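Local coordinates for protein sulfotransferase (Mus musculus, PDB 5X2B) that binds adenosine-3'-5'-diphosphate and probably transfers a sulfuryl group from the donor PAPS to an acceptor, as other cytosolic sulfotransferases do, at residues H89-L95 against H156-W160. Numbering follows the deposited sequence.
Sequences HLNYEML and HVLSW
H156 and W160, one turn apart on helix 153-161, point their rings at the loop that leaves strand 83-88. This strand belongs to the parallel sheet of the P-loop-like sulfotransferase fold. The contact is buried, and the H89 side chain lies about 5 Å from the bound adenosine-3'-5'-diphosphate, measured between nearest atoms.

H156 CG lies anti to the backbone N (chi1 -158°), which swings the imidazole across to the loop carbonyls. H156 NE2 donates a hydrogen bond to H89 O at 3.0 Å. The donor stands above the carbonyl plane, 61° out of it. H156 NE2 also makes a weak bond to L90 O at 3.1 Å, so its one N-H is shared between two carbonyls. Y108 OH is hydrogen-bonded to H156 ND1, so both ring nitrogens have partners. W160 NE1 adds a weak bond of 3.5 Å to L90 O, near the indole plane.

The Y92 ring turns its edge to one face of the W160 six-membered ring in a T-shaped stack. The planes stand at 86° and the centroids are 5.0 Å apart. The Y92 ring also stacks with H163, just past the end of helix 153-161.

Apolar contacts complete the joint. L95 CD2 reaches the indole edge at W160 CH2. Y92 CB rests against S159 CB in one of two S159 conformers. With alanine at W160, the Y92 edge would probably lose its aromatic face, L95 CD2 its neighbour and L90 O a weak N-H donor.

The loop is also braced from within. N91 forms an Asx motif, and a type I turn runs from Y92 to L95. In that motif N91 OD1 accepts a hydrogen bond from M94 N at 2.8 Å.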
ATOM      1  N   HIS A  89      -1.611   5.639   1.297  1.00 30.82           N
ATOM      2  CA  HIS A  89      -1.730   5.372  -0.125  1.00 34.45           C
ATOM      3  C   HIS A  89      -1.681   6.653  -0.937  1.00 26.17           C
ATOM      4  O   HIS A  89      -2.049   6.636  -2.100  1.00 28.05           O
ATOM      5  CB  HIS A  89      -3.036   4.657  -0.493  1.00 29.36           C
ATOM      6  CG  HIS A  89      -3.219   3.324   0.164  1.00 22.64           C
ATOM      7  ND1 HIS A  89      -2.369   2.269  -0.045  1.00 25.98           N
ATOM      8  CD2 HIS A  89      -4.183   2.875   0.993  1.00 29.21           C
ATOM      9  CE1 HIS A  89      -2.785   1.223   0.646  1.00 21.90           C
ATOM     10  NE2 HIS A  89      -3.886   1.565   1.282  1.00 37.60           N
ATOM     11  N   LEU A  90      -1.213   7.748  -0.365  1.00 27.25           N
ATOM     12  CA  LEU A  90      -1.199   8.981  -1.125  1.00 36.26           C
ATOM     13  C   LEU A  90      -0.303   8.804  -2.301  1.00 24.00           C
ATOM     14  O   LEU A  90       0.597   7.974  -2.280  1.00 31.88           O
ATOM     15  CB  LEU A  90      -0.739  10.175  -0.301  1.00 30.92           C
ATOM     16  CG  LEU A  90      -1.741  10.625   0.752  1.00 32.40           C
ATOM     17  CD1 LEU A  90      -1.092  11.588   1.672  1.00 23.88           C
ATOM     18  CD2 LEU A  90      -2.927  11.262   0.102  1.00 28.65           C
ATOM     19  N   ASN A  91      -0.573   9.581  -3.341  1.00 35.74           N
ATOM     20  CA  ASN A  91       0.347   9.680  -4.442  1.00 20.25           C
ATOM     21  C   ASN A  91       1.433  10.637  -4.043  1.00 29.05           C
ATOM     22  O   ASN A  91       1.358  11.264  -3.005  1.00 31.50           O
ATOM     23  CB  ASN A  91      -0.353  10.145  -5.698  1.00 21.60           C
ATOM     24  CG  ASN A  91      -0.879  11.543  -5.583  1.00 36.30           C
ATOM     25  OD1 ASN A  91      -0.552  12.290  -4.669  1.00 38.07           O
ATOM     26  ND2 ASN A  91      -1.713  11.914  -6.537  1.00 33.75           N
ATOM     27  N   TYR A  92       2.473  10.700  -4.844  1.00 25.34           N
ATOM     28  CA  TYR A  92       3.564  11.584  -4.585  1.00 25.83           C
ATOM     29  C   TYR A  92       3.107  13.020  -4.301  1.00 25.84           C
ATOM     30  O   TYR A  92       3.352  13.584  -3.218  1.00 31.90           O
ATOM     31  CB  TYR A  92       4.533  11.540  -5.776  1.00 28.84           C
ATOM     32  CG  TYR A  92       5.845  12.134  -5.359  1.00 38.82           C
ATOM     33  CD1 TYR A  92       6.570  11.566  -4.346  1.00 29.47           C
ATOM     34  CD2 TYR A  92       6.308  13.303  -5.914  1.00 39.98           C
ATOM     35  CE1 TYR A  92       7.729  12.126  -3.917  1.00 37.19           C
ATOM     36  CE2 TYR A  92       7.480  13.866  -5.493  1.00 24.44           C
ATOM     37  CZ  TYR A  92       8.178  13.275  -4.497  1.00 28.23           C
ATOM     38  OH  TYR A  92       9.347  13.826  -4.065  1.00 36.96           O
ATOM     39  N   GLU A  93       2.411  13.604  -5.270  0.70 33.98           N
ATOM     40  CA  GLU A  93       2.043  15.018  -5.231  0.70 31.23           C
ATOM     41  C   GLU A  93       1.414  15.413  -3.931  0.70 34.84           C
ATOM     42  O   GLU A  93       1.623  16.509  -3.420  0.70 34.94           O
ATOM     43  CB  GLU A  93       1.016  15.290  -6.306  0.70 37.64           C
ATOM     44  CG  GLU A  93       0.175  16.497  -6.009  0.70 37.20           C
ATOM     45  CD  GLU A  93       0.938  17.753  -6.246  0.70 45.94           C
ATOM     46  OE1 GLU A  93       1.000  18.147  -7.432  0.70 43.40           O
ATOM     47  OE2 GLU A  93       1.493  18.337  -5.284  0.70 42.76           O
ATOM     48  N   MET A  94       0.603  14.515  -3.402  1.00 31.60           N
ATOM     49  CA  MET A  94      -0.158  14.834  -2.226  1.00 32.91           C
ATOM     50  C   MET A  94       0.562  14.457  -0.999  1.00 17.23           C
ATOM     51  O   MET A  94       0.237  14.883   0.064  1.00 38.48           O
ATOM     52  CB  MET A  94      -1.486  14.136  -2.297  1.00 36.31           C
ATOM     53  CG  MET A  94      -2.350  14.817  -3.325  1.00 35.51           C
ATOM     54  SD  MET A  94      -3.987  14.092  -3.469  1.00 41.30           S
ATOM     55  CE  MET A  94      -3.474  12.392  -3.695  1.00 48.80           C
ATOM     56  N   LEU A  95       1.560  13.637  -1.151  1.00 24.63           N
ATOM     57  CA  LEU A  95       2.480  13.482  -0.077  1.00 29.84           C
ATOM     58  C   LEU A  95       2.951  14.893   0.355  1.00 36.53           C
ATOM     59  O   LEU A  95       3.335  15.709  -0.488  1.00 34.28           O
ATOM     60  CB  LEU A  95       3.642  12.659  -0.576  1.00 36.75           C
ATOM     61  CG  LEU A  95       4.535  12.178   0.557  1.00 32.73           C
ATOM     62  CD1 LEU A  95       3.961  10.987   1.239  1.00 26.35           C
ATOM     63  CD2 LEU A  95       5.842  11.806   0.039  1.00 23.89           C
ATOM     64  N   HIS A 156      -0.026   6.238  -9.827  1.00 27.22           N
ATOM     65  CA  HIS A 156       0.543   6.073  -8.508  1.00 27.21           C
ATOM     66  C   HIS A 156       1.985   5.663  -8.623  1.00 26.01           C
ATOM     67  O   HIS A 156       2.929   6.231  -8.065  1.00 29.18           O
ATOM     68  CB  HIS A 156      -0.202   4.984  -7.762  1.00 19.11           C
ATOM     69  CG  HIS A 156      -0.043   5.103  -6.277  1.00 25.14           C
ATOM     70  ND1 HIS A 156       0.866   4.358  -5.580  1.00 46.83           N
ATOM     71  CD2 HIS A 156      -0.629   5.938  -5.399  1.00 29.31           C
ATOM     72  CE1 HIS A 156       0.810   4.704  -4.291  1.00 32.06           C
ATOM     73  NE2 HIS A 156      -0.096   5.659  -4.155  1.00 32.85           N
ATOM     74  N   VAL A 157       2.126   4.624  -9.368  1.00 15.50           N
ATOM     75  CA  VAL A 157       3.364   3.948  -9.427  1.00 18.41           C
ATOM     76  C   VAL A 157       4.404   4.879 -10.005  1.00 32.14           C
ATOM     77  O   VAL A 157       5.565   4.949  -9.547  1.00 34.91           O
ATOM     78  CB  VAL A 157       3.144   2.761 -10.359  1.00 33.49           C
ATOM     79  CG1 VAL A 157       4.399   1.980 -10.562  1.00 25.27           C
ATOM     80  CG2 VAL A 157       2.091   1.867  -9.798  1.00 25.14           C
ATOM     81  N   LEU A 158       3.990   5.606 -11.032  1.00 25.65           N
ATOM     82  CA  LEU A 158       4.937   6.376 -11.832  1.00 28.76           C
ATOM     83  C   LEU A 158       5.509   7.515 -11.059  1.00 31.27           C
ATOM     84  O   LEU A 158       6.715   7.694 -10.937  1.00 30.28           O
ATOM     85  CB  LEU A 158       4.265   6.904 -13.088  1.00 28.65           C
ATOM     86  CG  LEU A 158       4.117   5.829 -14.186  1.00 37.26           C
ATOM     87  CD1 LEU A 158       3.299   6.338 -15.420  1.00 31.42           C
ATOM     88  CD2 LEU A 158       5.456   5.275 -14.666  1.00 24.92           C
ATOM     89  N   SER A 159       4.607   8.287 -10.527  1.00 27.11           N
ATOM     90  CA  SER A 159       4.955   9.396  -9.699  0.56 31.86           C
ATOM     91  C   SER A 159       6.018   8.887  -8.783  1.00 38.11           C
ATOM     92  O   SER A 159       7.064   9.500  -8.594  1.00 35.01           O
ATOM     93  CB  SER A 159       3.736   9.829  -8.891  0.56 30.86           C
ATOM     94  OG  SER A 159       3.144   8.738  -8.177  0.56 28.99           O
ATOM     95  N   TRP A 160       5.746   7.722  -8.232  1.00 29.27           N
ATOM     96  CA  TRP A 160       6.628   7.249  -7.213  1.00 25.41           C
ATOM     97  C   TRP A 160       7.873   6.794  -7.845  1.00 23.91           C
ATOM     98  O   TRP A 160       8.952   6.901  -7.301  1.00 25.54           O
ATOM     99  CB  TRP A 160       5.986   6.127  -6.430  1.00 35.06           C
ATOM    100  CG  TRP A 160       5.114   6.727  -5.470  1.00 35.26           C
ATOM    101  CD1 TRP A 160       3.753   6.780  -5.484  1.00 38.89           C
ATOM    102  CD2 TRP A 160       5.526   7.467  -4.362  1.00 24.37           C
ATOM    103  NE1 TRP A 160       3.299   7.492  -4.422  1.00 26.51           N
ATOM    104  CE2 TRP A 160       4.387   7.925  -3.702  1.00 21.90           C
ATOM    105  CE3 TRP A 160       6.775   7.779  -3.835  1.00 18.18           C
ATOM    106  CZ2 TRP A 160       4.432   8.668  -2.563  1.00 36.81           C
ATOM    107  CZ3 TRP A 160       6.836   8.506  -2.698  1.00 40.81           C
ATOM    108  CH2 TRP A 160       5.669   8.951  -2.063  1.00 42.05           C
TER